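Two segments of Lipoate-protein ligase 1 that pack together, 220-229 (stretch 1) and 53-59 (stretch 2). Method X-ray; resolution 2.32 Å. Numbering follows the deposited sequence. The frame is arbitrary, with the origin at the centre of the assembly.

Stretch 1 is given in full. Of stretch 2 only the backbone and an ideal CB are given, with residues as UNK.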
# COMPACT_ATOMS: atom_id res chain seq x y z
N LEU A 220 15.31 12.77 1.08
CA LEU A 220 13.85 12.73 1.09
C LEU A 220 13.29 13.43 2.32
O LEU A 220 12.29 14.16 2.23
CB LEU A 220 13.38 11.28 1.02
CG LEU A 220 11.89 11.02 0.79
CD1 LEU A 220 11.39 11.71 -0.47
CD2 LEU A 220 11.64 9.53 0.71
N ILE A 221 13.90 13.20 3.49
CA ILE A 221 13.48 13.91 4.69
C ILE A 221 13.67 15.41 4.52
O ILE A 221 12.81 16.22 4.90
CB ILE A 221 14.24 13.38 5.92
CG1 ILE A 221 13.97 11.88 6.10
CG2 ILE A 221 13.83 14.14 7.18
CD1 ILE A 221 14.83 11.22 7.16
N LYS A 222 14.80 15.81 3.93
CA LYS A 222 15.06 17.22 3.66
C LYS A 222 13.92 17.83 2.85
O LYS A 222 13.30 18.82 3.27
CB LYS A 222 16.40 17.38 2.94
CG LYS A 222 17.61 17.37 3.86
CD LYS A 222 18.91 17.41 3.08
CE LYS A 222 20.11 17.68 3.98
NZ LYS A 222 21.38 17.81 3.21
N GLU A 223 13.64 17.26 1.68
CA GLU A 223 12.59 17.82 0.83
C GLU A 223 11.20 17.69 1.45
O GLU A 223 10.30 18.44 1.07
CB GLU A 223 12.61 17.14 -0.54
CG GLU A 223 13.75 17.61 -1.44
CD GLU A 223 13.63 19.07 -1.81
OE1 GLU A 223 14.61 19.62 -2.37
OE2 GLU A 223 12.57 19.68 -1.55
N PHE A 224 11.02 16.76 2.38
CA PHE A 224 9.75 16.64 3.10
C PHE A 224 9.55 17.82 4.04
O PHE A 224 8.61 18.62 3.89
CB PHE A 224 9.73 15.31 3.86
CG PHE A 224 8.53 15.11 4.74
CD1 PHE A 224 7.34 14.62 4.21
CD2 PHE A 224 8.60 15.37 6.10
CE1 PHE A 224 6.24 14.42 5.02
CE2 PHE A 224 7.50 15.17 6.91
CZ PHE A 224 6.32 14.69 6.37
N THR A 225 10.45 17.97 5.02
CA THR A 225 10.39 19.10 5.94
C THR A 225 10.32 20.42 5.18
O THR A 225 9.50 21.29 5.49
CB THR A 225 11.60 19.07 6.87
OG1 THR A 225 11.72 17.78 7.46
CG2 THR A 225 11.47 20.12 7.97
N LYS A 226 11.18 20.57 4.17
CA LYS A 226 11.19 21.80 3.38
C LYS A 226 9.86 22.00 2.67
O LYS A 226 9.35 23.12 2.59
CB LYS A 226 12.34 21.76 2.37
CG LYS A 226 12.29 22.86 1.33
CD LYS A 226 13.61 22.95 0.57
CE LYS A 226 13.39 23.23 -0.90
NZ LYS A 226 14.67 23.16 -1.67
N PHE A 227 9.28 20.92 2.13
CA PHE A 227 7.99 21.04 1.47
C PHE A 227 6.94 21.57 2.43
O PHE A 227 6.12 22.42 2.06
CB PHE A 227 7.55 19.69 0.90
CG PHE A 227 6.18 19.73 0.27
CD1 PHE A 227 5.04 19.46 1.02
CD2 PHE A 227 6.03 20.03 -1.08
CE1 PHE A 227 3.79 19.50 0.45
CE2 PHE A 227 4.77 20.06 -1.66
CZ PHE A 227 3.65 19.80 -0.89
N TYR A 228 6.94 21.09 3.67
CA TYR A 228 5.96 21.56 4.65
C TYR A 228 6.44 22.75 5.46
O TYR A 228 5.82 23.09 6.47
CB TYR A 228 5.56 20.41 5.58
CG TYR A 228 4.75 19.34 4.87
CD1 TYR A 228 3.51 19.63 4.32
CD2 TYR A 228 5.22 18.04 4.76
CE1 TYR A 228 2.77 18.66 3.67
CE2 TYR A 228 4.49 17.07 4.12
CZ TYR A 228 3.27 17.38 3.58
OH TYR A 228 2.54 16.40 2.94
N GLU A 229 7.53 23.40 5.04
CA GLU A 229 8.00 24.63 5.67
C GLU A 229 7.87 25.84 4.76
O GLU A 229 8.52 26.86 4.99
CB GLU A 229 9.46 24.46 6.12
CG GLU A 229 9.61 24.01 7.57
CD GLU A 229 11.06 23.79 7.96
OE1 GLU A 229 11.92 23.83 7.06
OE2 GLU A 229 11.33 23.59 9.16
N UNK A 53 -1.01 16.36 11.70
CA UNK A 53 -0.04 16.88 10.76
C UNK A 53 0.53 15.76 9.90
O UNK A 53 0.30 14.57 10.16
CB UNK A 53 1.08 17.61 11.50
N UNK A 54 1.28 16.10 8.85
CA UNK A 54 1.82 15.06 7.97
C UNK A 54 2.84 14.17 8.68
O UNK A 54 3.50 14.57 9.63
CB UNK A 54 2.47 15.70 6.74
N UNK A 55 2.95 12.93 8.18
CA UNK A 55 3.92 11.96 8.67
C UNK A 55 4.63 11.33 7.49
O UNK A 55 3.99 10.97 6.49
CB UNK A 55 3.25 10.89 9.53
N UNK A 56 5.95 11.19 7.61
CA UNK A 56 6.75 10.38 6.70
C UNK A 56 7.42 9.29 7.50
O UNK A 56 8.12 9.57 8.48
CB UNK A 56 7.78 11.23 5.95
N UNK A 57 7.23 8.03 7.09
CA UNK A 57 7.78 6.88 7.79
C UNK A 57 8.60 6.06 6.82
O UNK A 57 8.09 5.61 5.79
CB UNK A 57 6.67 6.03 8.42
N UNK A 58 9.88 5.85 7.14
CA UNK A 58 10.81 5.16 6.27
C UNK A 58 11.18 3.81 6.87
O UNK A 58 11.38 3.69 8.08
CB UNK A 58 12.06 6.01 6.03
N UNK A 59 11.28 2.79 6.02
CA UNK A 59 11.53 1.44 6.51
C UNK A 59 12.02 0.57 5.36
O UNK A 59 11.75 0.85 4.19
CB UNK A 59 10.27 0.84 7.14

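Helix 220-227 and strand 55-59 run antiparallel, at 174°, with their axes 10.2 Å apart at closest approach. Leu220 and Phe224 of the helix, and Tyr228 just past its end, point toward stretch 2, and Ile221 lends its flank, an almost wholly apolar surface, so alternate positions of stretch 2 should answer with carbon.

Position 53 has a CB directed sideways, and nothing of stretch 1 lies within 5.5 Å of it. Many side chains would do, polar ones included. It is Glu53, which makes no contact with the helix.

Position 54 points toward stretch 1. Its ideal CB lies 3.6 Å from Tyr228 CE2 and 4.0 Å from Phe224 CZ, so an apolar group is wanted against both rings. Valine, leucine, isoleucine or proline could serve, and phi/psi of -66/153 is compatible with proline. The residue is Pro54. Its ring lies over one face of the Tyr228 ring, with Pro54 CG 3.6 Å from the centroid of that ring and only 12° off the normal, a CH-pi contact. Pro54 CB also lies 4.0 Å from Phe224 CZ.

At position 55 the strand begins and CB points away from the helix. Stretch 1 sets little requirement here, though phi/psi of -133/136 favours beta-branched residues among others. Ile55 fits that backbone; it meets the helix through its main chain, Ile55 C being 3.9 Å from Phe224 CZ.

Position 56 turns back toward the helix, its ideal CB 3.7 Å from Phe224 CE1. An aliphatic chain suits it, able to cover the ring and continue toward Leu220 and Ile221; leucine, isoleucine or methionine are plausible. Leu56 is found, with 80 Å² covered. Leu56 CB sits over one face of the Phe224 ring, 3.7 Å from its centroid, a second CH-pi contact. With chi1 t and chi2 p, Leu56 CD2 comes 4.3 Å from Leu220 CG and 4.4 Å from Ile221 CG1.

Position 57 is out of reach of stretch 1, which therefore does not select among side chains; Phe57 occupies it.

Position 58 again points toward the helix, but no atom there comes within 5.5 Å of the ideal CB. A larger apolar side chain, such as leucine, isoleucine, methionine or phenylalanine, would suit the gap. Leu58 spans it: Leu58 CD1 lies 3.7 Å from Ile221 CG1, and Leu58 CD2 4.0 Å from Leu220 CD2.

Position 59 is out of reach and unconstrained by stretch 1; it is Trp59, whose NE1 is hydrogen-bonded elsewhere in the structure.

Stretch 2 (53-59) EPILFLW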
# COMPACT_ATOMS: atom_id res chain seq x y z
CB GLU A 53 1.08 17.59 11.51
CG GLU A 53 0.65 18.83 12.26
CD GLU A 53 0.31 19.99 11.34
OE1 GLU A 53 -0.90 20.22 11.09
OE2 GLU A 53 1.24 20.66 10.87
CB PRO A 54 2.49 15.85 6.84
CG PRO A 54 1.87 17.21 6.90
CD PRO A 54 1.57 17.45 8.34
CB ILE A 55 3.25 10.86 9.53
CG1 ILE A 55 2.67 11.47 10.80
CG2 ILE A 55 4.25 9.74 9.85
CD1 ILE A 55 1.97 10.49 11.71
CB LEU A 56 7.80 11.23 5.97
CG LEU A 56 8.88 10.44 5.22
CD1 LEU A 56 8.27 9.50 4.20
CD2 LEU A 56 9.86 11.39 4.55
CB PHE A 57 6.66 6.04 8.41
CG PHE A 57 7.12 4.70 8.91
CD1 PHE A 57 8.23 4.59 9.73
CD2 PHE A 57 6.42 3.54 8.58
CE1 PHE A 57 8.65 3.36 10.19
CE2 PHE A 57 6.84 2.31 9.04
CZ PHE A 57 7.96 2.22 9.85
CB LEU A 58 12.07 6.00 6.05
CG LEU A 58 11.82 7.25 5.20
CD1 LEU A 58 12.80 8.36 5.56
CD2 LEU A 58 11.91 6.90 3.73
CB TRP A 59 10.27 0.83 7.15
CG TRP A 59 8.99 1.06 6.37
CD1 TRP A 59 8.38 2.26 6.13
CD2 TRP A 59 8.17 0.06 5.76
NE1 TRP A 59 7.24 2.07 5.40
CE2 TRP A 59 7.08 0.73 5.16
CE3 TRP A 59 8.25 -1.33 5.65
CZ2 TRP A 59 6.08 0.05 4.47
CZ3 TRP A 59 7.25 -2.00 4.97
CH2 TRP A 59 6.18 -1.31 4.38
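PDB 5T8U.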